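Local coordinates for protein fumarate reductase iron-sulfur subunit (Mycolicibacterium smegmatis, PDB 7D6V) that probably serves as the iron-sulfur subunit of succinate dehydrogenase, carrying electrons from succinate oxidation through three iron-sulfur clusters toward ubiquinone, at residues L20-N28 against H38-P46; F142-Q152 against A169-E179. All coordinates share one frame; numbering follows the deposited sequence.

Contact 1. Residues L20-N28 against H38-P46; sequences LHDYTVEVN and HRLQATQTP
In the beta-grasp fold of the [2Fe-2S] ferredoxin-like domain, the sheet holds a helix against one face, and Tyr23 and Val25 of strand 20-27 meet Leu40 of helix 38-43 there. The two axes approach to 8.8 Å at 115°. Residues alternate along the strand, so Tyr23 and Val25 both point at the helix while Thr24 between them points away, as suits an exposed polar residue. Leu40 provides two methyl branches for two neighbours. Its CD1 touches Val25 CG2 at 3.7 Å and Tyr23 CB at 3.8 Å, and its CD2 lies 3.9 Å from Tyr23 CD1, the leucine crossing the tyrosine at about a right angle. Farther out on the ring, Thr45 CG2 comes from the opposite direction to within 3.8 Å of Tyr23 CE2, and the side chain of Gln44 runs past the tyrosine in the opposite direction, its amide plane turned 76° from the ring. The tyrosine thus gives its hydrocarbon to Leu40 and to the loop after the helix, while its OH bonds to Arg12.

At the other end, Arg39 CG is anti to the backbone N (chi1 -164°), which carries the chain toward the strand; its CD packs 3.8 Å from Val25 CG1. The guanidinium ends among polar groups of 26-28: Arg39 NE lies 3.1 Å from Glu26 O, and Glu26 OE1 sits over one face, an attraction of charge without a directed bond. The salt bridge of Arg39 is to Glu31, and Asn28 ND2 donates to both Glu31 and Glu26 OE1, while its OD1 is hydrogen-bonded to Thr3. Arg39 also packs on Leu257 of the subunit A chain.

Strand 17-27, outermost in its sheet within this chain, pairs antiparallel with strand 4-14, while Ile36, one turn earlier on helix 33-43, continues the apolar layer against Val25 and Val27.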
loop_
_atom_site.group_PDB
_atom_site.type_symbol
_atom_site.label_atom_id
_atom_site.label_comp_id
_atom_site.label_asym_id
_atom_site.label_seq_id
_atom_site.Cartn_x
_atom_site.Cartn_y
_atom_site.Cartn_z
ATOM N N LEU B 20 -19.547 -14.594 -18.378
ATOM C CA LEU B 20 -19.456 -15.115 -17.023
ATOM C C LEU B 20 -19.597 -16.630 -17.044
ATOM O O LEU B 20 -20.364 -17.185 -17.834
ATOM C CB LEU B 20 -20.536 -14.505 -16.130
ATOM C CG LEU B 20 -20.511 -12.995 -15.893
ATOM C CD1 LEU B 20 -21.817 -12.541 -15.272
ATOM C CD2 LEU B 20 -19.343 -12.597 -15.022
ATOM N N HIS B 21 -18.846 -17.299 -16.170
ATOM C CA HIS B 21 -18.852 -18.751 -16.078
ATOM C C HIS B 21 -19.143 -19.171 -14.646
ATOM O O HIS B 21 -18.667 -18.545 -13.697
ATOM C CB HIS B 21 -17.516 -19.336 -16.540
ATOM C CG HIS B 21 -17.365 -19.389 -18.028
ATOM N ND1 HIS B 21 -17.081 -18.275 -18.787
ATOM C CD2 HIS B 21 -17.464 -20.421 -18.897
ATOM C CE1 HIS B 21 -17.010 -18.618 -20.060
ATOM N NE2 HIS B 21 -17.238 -19.916 -20.154
ATOM N N ASP B 22 -19.912 -20.245 -14.496
ATOM C CA ASP B 22 -20.365 -20.718 -13.194
ATOM C C ASP B 22 -19.428 -21.804 -12.680
ATOM O O ASP B 22 -19.266 -22.844 -13.324
ATOM C CB ASP B 22 -21.797 -21.245 -13.283
ATOM C CG ASP B 22 -22.818 -20.136 -13.415
ATOM O OD1 ASP B 22 -22.575 -19.034 -12.885
ATOM O OD2 ASP B 22 -23.869 -20.363 -14.046
ATOM N N TYR B 23 -18.825 -21.564 -11.518
ATOM C CA TYR B 23 -17.949 -22.524 -10.865
ATOM C C TYR B 23 -18.416 -22.761 -9.435
ATOM O O TYR B 23 -18.960 -21.864 -8.788
ATOM C CB TYR B 23 -16.494 -22.041 -10.858
ATOM C CG TYR B 23 -15.921 -21.783 -12.229
ATOM C CD1 TYR B 23 -15.720 -20.489 -12.685
ATOM C CD2 TYR B 23 -15.575 -22.832 -13.064
ATOM C CE1 TYR B 23 -15.196 -20.251 -13.937
ATOM C CE2 TYR B 23 -15.052 -22.604 -14.310
ATOM C CZ TYR B 23 -14.863 -21.313 -14.744
ATOM O OH TYR B 23 -14.338 -21.088 -15.995
ATOM N N THR B 24 -18.197 -23.980 -8.944
ATOM C CA THR B 24 -18.525 -24.355 -7.572
ATOM C C THR B 24 -17.237 -24.687 -6.831
ATOM O O THR B 24 -16.534 -25.630 -7.203
ATOM C CB THR B 24 -19.482 -25.548 -7.534
ATOM O OG1 THR B 24 -20.683 -25.225 -8.242
ATOM C CG2 THR B 24 -19.829 -25.904 -6.099
ATOM N N VAL B 25 -16.938 -23.921 -5.784
ATOM C CA VAL B 25 -15.690 -24.055 -5.041
ATOM C C VAL B 25 -16.002 -24.217 -3.561
ATOM O O VAL B 25 -16.995 -23.691 -3.051
ATOM C CB VAL B 25 -14.753 -22.845 -5.267
ATOM C CG1 VAL B 25 -13.360 -23.129 -4.735
ATOM C CG2 VAL B 25 -14.694 -22.476 -6.739
ATOM N N GLU B 26 -15.137 -24.954 -2.869
ATOM C CA GLU B 26 -15.259 -25.155 -1.433
ATOM C C GLU B 26 -14.700 -23.956 -0.676
ATOM O O GLU B 26 -13.578 -23.515 -0.938
ATOM C CB GLU B 26 -14.523 -26.429 -1.028
ATOM C CG GLU B 26 -14.546 -26.731 0.448
ATOM C CD GLU B 26 -13.298 -27.462 0.901
ATOM O OE1 GLU B 26 -12.239 -26.812 1.019
ATOM O OE2 GLU B 26 -13.375 -28.687 1.136
ATOM N N VAL B 27 -15.480 -23.433 0.266
ATOM C CA VAL B 27 -15.106 -22.261 1.050
ATOM C C VAL B 27 -14.986 -22.669 2.511
ATOM O O VAL B 27 -15.874 -23.340 3.046
ATOM C CB VAL B 27 -16.124 -21.119 0.885
ATOM C CG1 VAL B 27 -15.758 -19.943 1.773
ATOM C CG2 VAL B 27 -16.190 -20.683 -0.560
ATOM N N ASN B 28 -13.890 -22.272 3.146
ATOM C CA ASN B 28 -13.685 -22.471 4.572
ATOM C C ASN B 28 -13.853 -21.153 5.321
ATOM O O ASN B 28 -13.836 -20.068 4.739
ATOM C CB ASN B 28 -12.300 -23.062 4.847
ATOM C CG ASN B 28 -12.135 -24.448 4.273
ATOM O OD1 ASN B 28 -12.626 -25.424 4.832
ATOM N ND2 ASN B 28 -11.433 -24.543 3.151
ATOM N N HIS B 38 -7.511 -18.851 -5.920
ATOM C CA HIS B 38 -6.339 -19.720 -5.970
ATOM C C HIS B 38 -6.734 -21.191 -5.963
ATOM O O HIS B 38 -6.143 -22.005 -6.683
ATOM C CB HIS B 38 -5.412 -19.414 -4.796
ATOM C CG HIS B 38 -4.655 -18.132 -4.943
ATOM N ND1 HIS B 38 -3.969 -17.551 -3.901
ATOM C CD2 HIS B 38 -4.479 -17.319 -6.011
ATOM C CE1 HIS B 38 -3.402 -16.434 -4.320
ATOM N NE2 HIS B 38 -3.697 -16.270 -5.596
ATOM N N ARG B 39 -7.720 -21.555 -5.142
ATOM C CA ARG B 39 -8.199 -22.933 -5.128
ATOM C C ARG B 39 -8.812 -23.317 -6.469
ATOM O O ARG B 39 -8.599 -24.431 -6.965
ATOM C CB ARG B 39 -9.210 -23.129 -4.001
ATOM C CG ARG B 39 -9.465 -24.583 -3.663
ATOM C CD ARG B 39 -10.596 -24.741 -2.671
ATOM N NE ARG B 39 -10.585 -23.694 -1.656
ATOM C CZ ARG B 39 -9.844 -23.727 -0.554
ATOM N NH1 ARG B 39 -9.042 -24.754 -0.321
ATOM N NH2 ARG B 39 -9.903 -22.729 0.314
ATOM N N LEU B 40 -9.575 -22.405 -7.072
ATOM C CA LEU B 40 -10.143 -22.667 -8.390
ATOM C C LEU B 40 -9.050 -22.836 -9.439
ATOM O O LEU B 40 -9.164 -23.678 -10.335
ATOM C CB LEU B 40 -11.096 -21.535 -8.772
ATOM C CG LEU B 40 -11.907 -21.704 -10.051
ATOM C CD1 LEU B 40 -12.900 -22.835 -9.906
ATOM C CD2 LEU B 40 -12.611 -20.407 -10.396
ATOM N N GLN B 41 -7.989 -22.033 -9.346
ATOM C CA GLN B 41 -6.858 -22.181 -10.257
ATOM C C GLN B 41 -6.181 -23.532 -10.091
ATOM O O GLN B 41 -5.850 -24.196 -11.080
ATOM C CB GLN B 41 -5.848 -21.064 -10.017
ATOM C CG GLN B 41 -5.889 -19.953 -11.030
ATOM C CD GLN B 41 -4.792 -18.944 -10.806
ATOM O OE1 GLN B 41 -4.170 -18.917 -9.747
ATOM N NE2 GLN B 41 -4.542 -18.110 -11.804
ATOM N N ALA B 42 -5.960 -23.954 -8.849
ATOM C CA ALA B 42 -5.241 -25.193 -8.597
ATOM C C ALA B 42 -6.097 -26.434 -8.794
ATOM O O ALA B 42 -5.547 -27.538 -8.847
ATOM C CB ALA B 42 -4.666 -25.185 -7.181
ATOM N N THR B 43 -7.416 -26.291 -8.907
ATOM C CA THR B 43 -8.299 -27.442 -9.061
ATOM C C THR B 43 -9.019 -27.502 -10.399
ATOM O O THR B 43 -9.158 -28.589 -10.960
ATOM C CB THR B 43 -9.340 -27.462 -7.937
ATOM O OG1 THR B 43 -10.055 -26.221 -7.922
ATOM C CG2 THR B 43 -8.669 -27.673 -6.592
ATOM N N GLN B 44 -9.489 -26.379 -10.932
ATOM C CA GLN B 44 -10.355 -26.413 -12.105
ATOM C C GLN B 44 -9.840 -25.607 -13.286
ATOM O O GLN B 44 -9.941 -26.068 -14.425
ATOM C CB GLN B 44 -11.758 -25.914 -11.733
ATOM C CG GLN B 44 -12.529 -26.852 -10.823
ATOM C CD GLN B 44 -13.836 -26.260 -10.343
ATOM O OE1 GLN B 44 -13.997 -25.956 -9.163
ATOM N NE2 GLN B 44 -14.783 -26.099 -11.256
ATOM N N THR B 45 -9.287 -24.415 -13.054
ATOM C CA THR B 45 -8.931 -23.474 -14.115
ATOM C C THR B 45 -7.467 -23.079 -13.970
ATOM O O THR B 45 -7.155 -21.997 -13.450
ATOM C CB THR B 45 -9.823 -22.236 -14.085
ATOM O OG1 THR B 45 -9.554 -21.480 -12.899
ATOM C CG2 THR B 45 -11.285 -22.630 -14.101
ATOM N N PRO B 46 -6.541 -23.923 -14.429
ATOM C CA PRO B 46 -5.113 -23.602 -14.275
ATOM C C PRO B 46 -4.684 -22.336 -14.997
ATOM O O PRO B 46 -3.742 -21.669 -14.553
ATOM C CB PRO B 46 -4.410 -24.840 -14.854
ATOM C CG PRO B 46 -5.464 -25.884 -14.982
ATOM C CD PRO B 46 -6.751 -25.174 -15.172
#

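Contact 2. Residues F142-Q152 against A169-E179; sequences FRKCIECFLCQ and AGPRFHMRIAE. With SF4 (iron/sulfur cluster), chain F; F3S (Fe3-s4 cluster), chain G.
Gln152 clasps the start of helix 171-179 with both ends of its amide, in the most closely fitted part of this contact. Its OE1 accepts from Arg172 N (2.8 Å), a first-turn N-H lacking a helical carbonyl, while NE2 donates almost straight (170°) to Ala169 O at 3.2 Å, on a lone pair in the carbonyl plane. Gly170, the N-cap, has a positive phi (104°) that glycine adopts readily. Pro171, needing no N-H, packs CG 3.6 Å from Cys151 CB and touches the [3Fe-4S] cluster with CB.

Arg172, bent at chi2 (-97°), is steered between cluster and carboxylate: NE bonds to Glu147 OE2 at 3.2 Å in a salt bridge, and Cys145 SG stands over the centre of one guanidinium face, 3.7 Å from CZ. Farther along, Met175 CE meets Cys145 CB, and its sulfur makes an oblique Met-aromatic contact with Phe142.

The looser side begins where Arg143 and Arg176 run side by side; Arg176 is partly exposed and bridges to Glu179, whereas Arg143 pairs with Glu139 of the subunit A chain. Cys145, Cys148 and Cys151 bind three irons of the [4Fe-4S] cluster. The Arg172 guanidinium over Cys145 SG would probably offset some negative charge of the thiolate-bound cluster, an effect that paired Glu147 would partly cancel.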
loop_
_atom_site.group_PDB
_atom_site.type_symbol
_atom_site.label_atom_id
_atom_site.label_comp_id
_atom_site.label_asym_id
_atom_site.label_seq_id
_atom_site.Cartn_x
_atom_site.Cartn_y
_atom_site.Cartn_z
ATOM N N PHE B 142 -1.459 11.317 2.185
ATOM C CA PHE B 142 -1.564 10.904 0.791
ATOM C C PHE B 142 -0.466 9.933 0.391
ATOM O O PHE B 142 -0.633 9.202 -0.590
ATOM C CB PHE B 142 -1.531 12.121 -0.132
ATOM C CG PHE B 142 -2.485 13.206 0.260
ATOM C CD1 PHE B 142 -3.764 12.903 0.689
ATOM C CD2 PHE B 142 -2.106 14.533 0.194
ATOM C CE1 PHE B 142 -4.640 13.902 1.047
ATOM C CE2 PHE B 142 -2.978 15.534 0.551
ATOM C CZ PHE B 142 -4.245 15.220 0.978
ATOM N N ARG B 143 0.652 9.913 1.113
ATOM C CA ARG B 143 1.691 8.940 0.794
ATOM C C ARG B 143 1.333 7.523 1.225
ATOM O O ARG B 143 2.130 6.610 0.992
ATOM C CB ARG B 143 3.023 9.340 1.427
ATOM C CG ARG B 143 3.523 10.713 1.041
ATOM C CD ARG B 143 4.248 10.690 -0.279
ATOM N NE ARG B 143 5.571 10.089 -0.171
ATOM C CZ ARG B 143 6.351 9.823 -1.211
ATOM N NH1 ARG B 143 5.941 10.112 -2.435
ATOM N NH2 ARG B 143 7.539 9.270 -1.029
ATOM N N LYS B 144 0.170 7.313 1.841
ATOM C CA LYS B 144 -0.293 5.979 2.194
ATOM C C LYS B 144 -0.814 5.198 0.999
ATOM O O LYS B 144 -1.125 4.013 1.143
ATOM C CB LYS B 144 -1.402 6.060 3.246
ATOM C CG LYS B 144 -0.926 6.284 4.664
ATOM C CD LYS B 144 -2.041 6.850 5.521
ATOM C CE LYS B 144 -3.267 5.960 5.473
ATOM N NZ LYS B 144 -4.530 6.741 5.575
ATOM N N CYS B 145 -0.963 5.858 -0.140
ATOM C CA CYS B 145 -1.573 5.243 -1.319
ATOM C C CYS B 145 -0.923 4.067 -2.056
ATOM O O CYS B 145 0.018 4.257 -2.827
ATOM C CB CYS B 145 -1.918 6.335 -2.341
ATOM S SG CYS B 145 -1.992 5.758 -4.053
ATOM N N ILE B 146 -1.429 2.856 -1.822
ATOM C CA ILE B 146 -0.968 1.712 -2.596
ATOM C C ILE B 146 -1.639 1.810 -3.959
ATOM O O ILE B 146 -2.865 1.904 -4.055
ATOM C CB ILE B 146 -1.282 0.381 -1.889
ATOM C CG1 ILE B 146 -2.787 0.142 -1.756
ATOM C CG2 ILE B 146 -0.658 0.360 -0.508
ATOM C CD1 ILE B 146 -3.161 -1.295 -1.541
ATOM N N GLU B 147 -0.844 1.843 -5.017
ATOM C CA GLU B 147 -1.420 2.206 -6.303
ATOM C C GLU B 147 -2.283 1.071 -6.835
ATOM O O GLU B 147 -1.899 0.360 -7.768
ATOM C CB GLU B 147 -0.317 2.587 -7.286
ATOM C CG GLU B 147 0.254 3.962 -7.017
ATOM C CD GLU B 147 1.371 4.330 -7.961
ATOM O OE1 GLU B 147 2.049 3.414 -8.466
ATOM O OE2 GLU B 147 1.570 5.537 -8.199
ATOM N N CYS B 148 -3.473 0.929 -6.261
ATOM C CA CYS B 148 -4.415 -0.098 -6.687
ATOM C C CYS B 148 -5.232 0.410 -7.873
ATOM O O CYS B 148 -5.616 -0.361 -8.753
ATOM C CB CYS B 148 -5.341 -0.492 -5.536
ATOM S SG CYS B 148 -6.819 0.538 -5.381
ATOM N N PHE B 149 -5.493 1.714 -7.887
ATOM C CA PHE B 149 -6.255 2.346 -8.960
ATOM C C PHE B 149 -7.737 2.006 -8.904
ATOM O O PHE B 149 -8.439 2.107 -9.913
ATOM C CB PHE B 149 -5.672 1.988 -10.330
ATOM C CG PHE B 149 -4.199 2.253 -10.443
ATOM C CD1 PHE B 149 -3.674 3.477 -10.072
ATOM C CD2 PHE B 149 -3.340 1.275 -10.904
ATOM C CE1 PHE B 149 -2.323 3.723 -10.169
ATOM C CE2 PHE B 149 -1.989 1.516 -11.004
ATOM C CZ PHE B 149 -1.479 2.742 -10.637
ATOM N N LEU B 150 -8.237 1.613 -7.731
ATOM C CA LEU B 150 -9.671 1.394 -7.580
ATOM C C LEU B 150 -10.433 2.709 -7.677
ATOM O O LEU B 150 -11.546 2.754 -8.214
ATOM C CB LEU B 150 -9.960 0.697 -6.253
ATOM C CG LEU B 150 -9.586 -0.783 -6.157
ATOM C CD1 LEU B 150 -9.731 -1.280 -4.733
ATOM C CD2 LEU B 150 -10.421 -1.617 -7.104
ATOM N N CYS B 151 -9.800 3.783 -7.211
ATOM C CA CYS B 151 -10.391 5.109 -7.290
ATOM C C CYS B 151 -10.522 5.471 -8.765
ATOM O O CYS B 151 -11.570 5.940 -9.209
ATOM C CB CYS B 151 -9.517 6.133 -6.566
ATOM S SG CYS B 151 -7.868 6.344 -7.276
ATOM N N GLN B 152 -9.449 5.248 -9.523
ATOM C CA GLN B 152 -9.461 5.522 -10.954
ATOM C C GLN B 152 -10.515 4.683 -11.658
ATOM O O GLN B 152 -11.166 5.147 -12.599
ATOM C CB GLN B 152 -8.082 5.247 -11.548
ATOM C CG GLN B 152 -6.943 5.916 -10.814
ATOM C CD GLN B 152 -6.683 7.320 -11.307
ATOM O OE1 GLN B 152 -6.863 8.286 -10.574
ATOM N NE2 GLN B 152 -6.252 7.440 -12.551
ATOM N N ALA B 169 -7.072 13.439 -15.124
ATOM C CA ALA B 169 -6.008 12.593 -14.597
ATOM C C ALA B 169 -6.538 11.526 -13.650
ATOM O O ALA B 169 -5.938 10.452 -13.540
ATOM C CB ALA B 169 -4.961 13.447 -13.884
ATOM N N GLY B 170 -7.645 11.794 -12.967
ATOM C CA GLY B 170 -8.207 10.852 -12.036
ATOM C C GLY B 170 -7.947 11.231 -10.595
ATOM O O GLY B 170 -7.103 12.077 -10.291
ATOM N N PRO B 171 -8.686 10.608 -9.675
ATOM C CA PRO B 171 -8.504 10.928 -8.248
ATOM C C PRO B 171 -7.093 10.709 -7.733
ATOM O O PRO B 171 -6.597 11.529 -6.952
ATOM C CB PRO B 171 -9.500 9.988 -7.551
ATOM C CG PRO B 171 -10.011 9.059 -8.612
ATOM C CD PRO B 171 -9.852 9.747 -9.908
ATOM N N ARG B 172 -6.428 9.629 -8.150
ATOM C CA ARG B 172 -5.115 9.313 -7.599
ATOM C C ARG B 172 -4.103 10.401 -7.925
ATOM O O ARG B 172 -3.317 10.812 -7.065
ATOM C CB ARG B 172 -4.637 7.957 -8.124
ATOM C CG ARG B 172 -3.408 7.397 -7.423
ATOM C CD ARG B 172 -2.135 7.707 -8.195
ATOM N NE ARG B 172 -0.927 7.372 -7.450
ATOM C CZ ARG B 172 -0.422 8.103 -6.462
ATOM N NH1 ARG B 172 0.682 7.711 -5.846
ATOM N NH2 ARG B 172 -1.020 9.221 -6.085
ATOM N N PHE B 173 -4.131 10.914 -9.147
ATOM C CA PHE B 173 -3.099 11.850 -9.562
ATOM C C PHE B 173 -3.419 13.289 -9.192
ATOM O O PHE B 173 -2.499 14.083 -8.986
ATOM C CB PHE B 173 -2.852 11.684 -11.056
ATOM C CG PHE B 173 -2.277 10.350 -11.388
ATOM C CD1 PHE B 173 -0.962 10.063 -11.084
ATOM C CD2 PHE B 173 -3.069 9.356 -11.929
ATOM C CE1 PHE B 173 -0.435 8.828 -11.353
ATOM C CE2 PHE B 173 -2.542 8.118 -12.200
ATOM C CZ PHE B 173 -1.225 7.854 -11.910
ATOM N N HIS B 174 -4.694 13.638 -9.034
ATOM C CA HIS B 174 -5.005 14.908 -8.392
ATOM C C HIS B 174 -4.651 14.872 -6.911
ATOM O O HIS B 174 -4.208 15.885 -6.354
ATOM C CB HIS B 174 -6.474 15.255 -8.608
ATOM C CG HIS B 174 -6.777 15.718 -9.998
ATOM N ND1 HIS B 174 -6.334 16.925 -10.493
ATOM C CD2 HIS B 174 -7.454 15.123 -11.008
ATOM C CE1 HIS B 174 -6.736 17.060 -11.742
ATOM N NE2 HIS B 174 -7.417 15.980 -12.080
ATOM N N MET B 175 -4.801 13.713 -6.267
ATOM C CA MET B 175 -4.292 13.549 -4.911
ATOM C C MET B 175 -2.775 13.681 -4.875
ATOM O O MET B 175 -2.215 14.235 -3.925
ATOM C CB MET B 175 -4.729 12.196 -4.350
ATOM C CG MET B 175 -4.342 11.966 -2.904
ATOM S SD MET B 175 -4.617 10.272 -2.371
ATOM C CE MET B 175 -3.412 9.409 -3.367
ATOM N N ARG B 176 -2.093 13.160 -5.893
ATOM C CA ARG B 176 -0.643 13.318 -5.985
ATOM C C ARG B 176 -0.254 14.783 -6.152
ATOM O O ARG B 176 0.729 15.248 -5.559
ATOM C CB ARG B 176 -0.109 12.475 -7.143
ATOM C CG ARG B 176 1.315 12.782 -7.541
ATOM C CD ARG B 176 2.289 11.830 -6.884
ATOM N NE ARG B 176 3.643 12.014 -7.392
ATOM C CZ ARG B 176 4.666 12.429 -6.655
ATOM N NH1 ARG B 176 4.494 12.702 -5.372
ATOM N NH2 ARG B 176 5.862 12.568 -7.204
ATOM N N ILE B 177 -1.012 15.525 -6.961
ATOM C CA ILE B 177 -0.778 16.959 -7.107
ATOM C C ILE B 177 -0.963 17.668 -5.771
ATOM O O ILE B 177 -0.180 18.550 -5.410
ATOM C CB ILE B 177 -1.698 17.547 -8.193
ATOM C CG1 ILE B 177 -1.293 17.034 -9.573
ATOM C CG2 ILE B 177 -1.656 19.064 -8.171
ATOM C CD1 ILE B 177 -2.250 17.426 -10.669
ATOM N N ALA B 178 -2.003 17.298 -5.021
ATOM C CA ALA B 178 -2.210 17.887 -3.699
ATOM C C ALA B 178 -1.070 17.541 -2.750
ATOM O O ALA B 178 -0.637 18.379 -1.950
ATOM C CB ALA B 178 -3.544 17.420 -3.120
ATOM N N GLU B 179 -0.579 16.304 -2.818
ATOM C CA GLU B 179 0.533 15.879 -1.974
ATOM C C GLU B 179 1.791 16.681 -2.276
ATOM O O GLU B 179 2.530 17.059 -1.360
ATOM C CB GLU B 179 0.771 14.380 -2.165
ATOM C CG GLU B 179 1.745 13.733 -1.193
ATOM C CD GLU B 179 3.191 13.892 -1.611
ATOM O OE1 GLU B 179 3.447 13.988 -2.828
ATOM O OE2 GLU B 179 4.071 13.928 -0.728
HETATM FE FE1 SF4 F . -6.933 5.308 -5.267
HETATM FE FE2 SF4 F . -6.762 4.764 -2.302
HETATM FE FE3 SF4 F . -4.240 4.930 -3.955
HETATM FE FE4 SF4 F . -6.105 2.577 -4.278
HETATM S S1 SF4 F . -5.087 3.481 -2.634
HETATM S S2 SF4 F . -5.258 4.026 -5.599
HETATM S S3 SF4 F . -7.780 3.860 -3.946
HETATM S S4 SF4 F . -5.914 6.212 -3.624
HETATM FE FE1 F3S G . -13.903 10.611 -8.702
HETATM FE FE3 F3S G . -13.951 11.392 -6.132
HETATM FE FE4 F3S G . -14.127 13.291 -8.026
HETATM S S1 F3S G . -15.182 9.796 -7.081
HETATM S S2 F3S G . -15.202 12.227 -9.708
HETATM S S3 F3S G . -12.313 11.904 -7.667
HETATM S S4 F3S G . -15.124 13.337 -6.001
#

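In the fold
Contact 1 comes first along the chain and is complete before contact 2 begins, so the two stand in series; their centres are 33 Å apart and their nearest atoms about 15 Å. They share no helix, strand or sheet. Residues 20-28 and 38-46 belong to the N-terminal [2Fe-2S] domain, where a helix lies on a mixed sheet, whereas 142-152 and 169-179 belong to the helical dicluster domain near the centre of the chain. The [2Fe-2S] cluster is about 10 Å from the side chain of Glu147, and contact 2 touches both other clusters, consistent with an electron relay crossing between the domains. Both contacts also border subunit A.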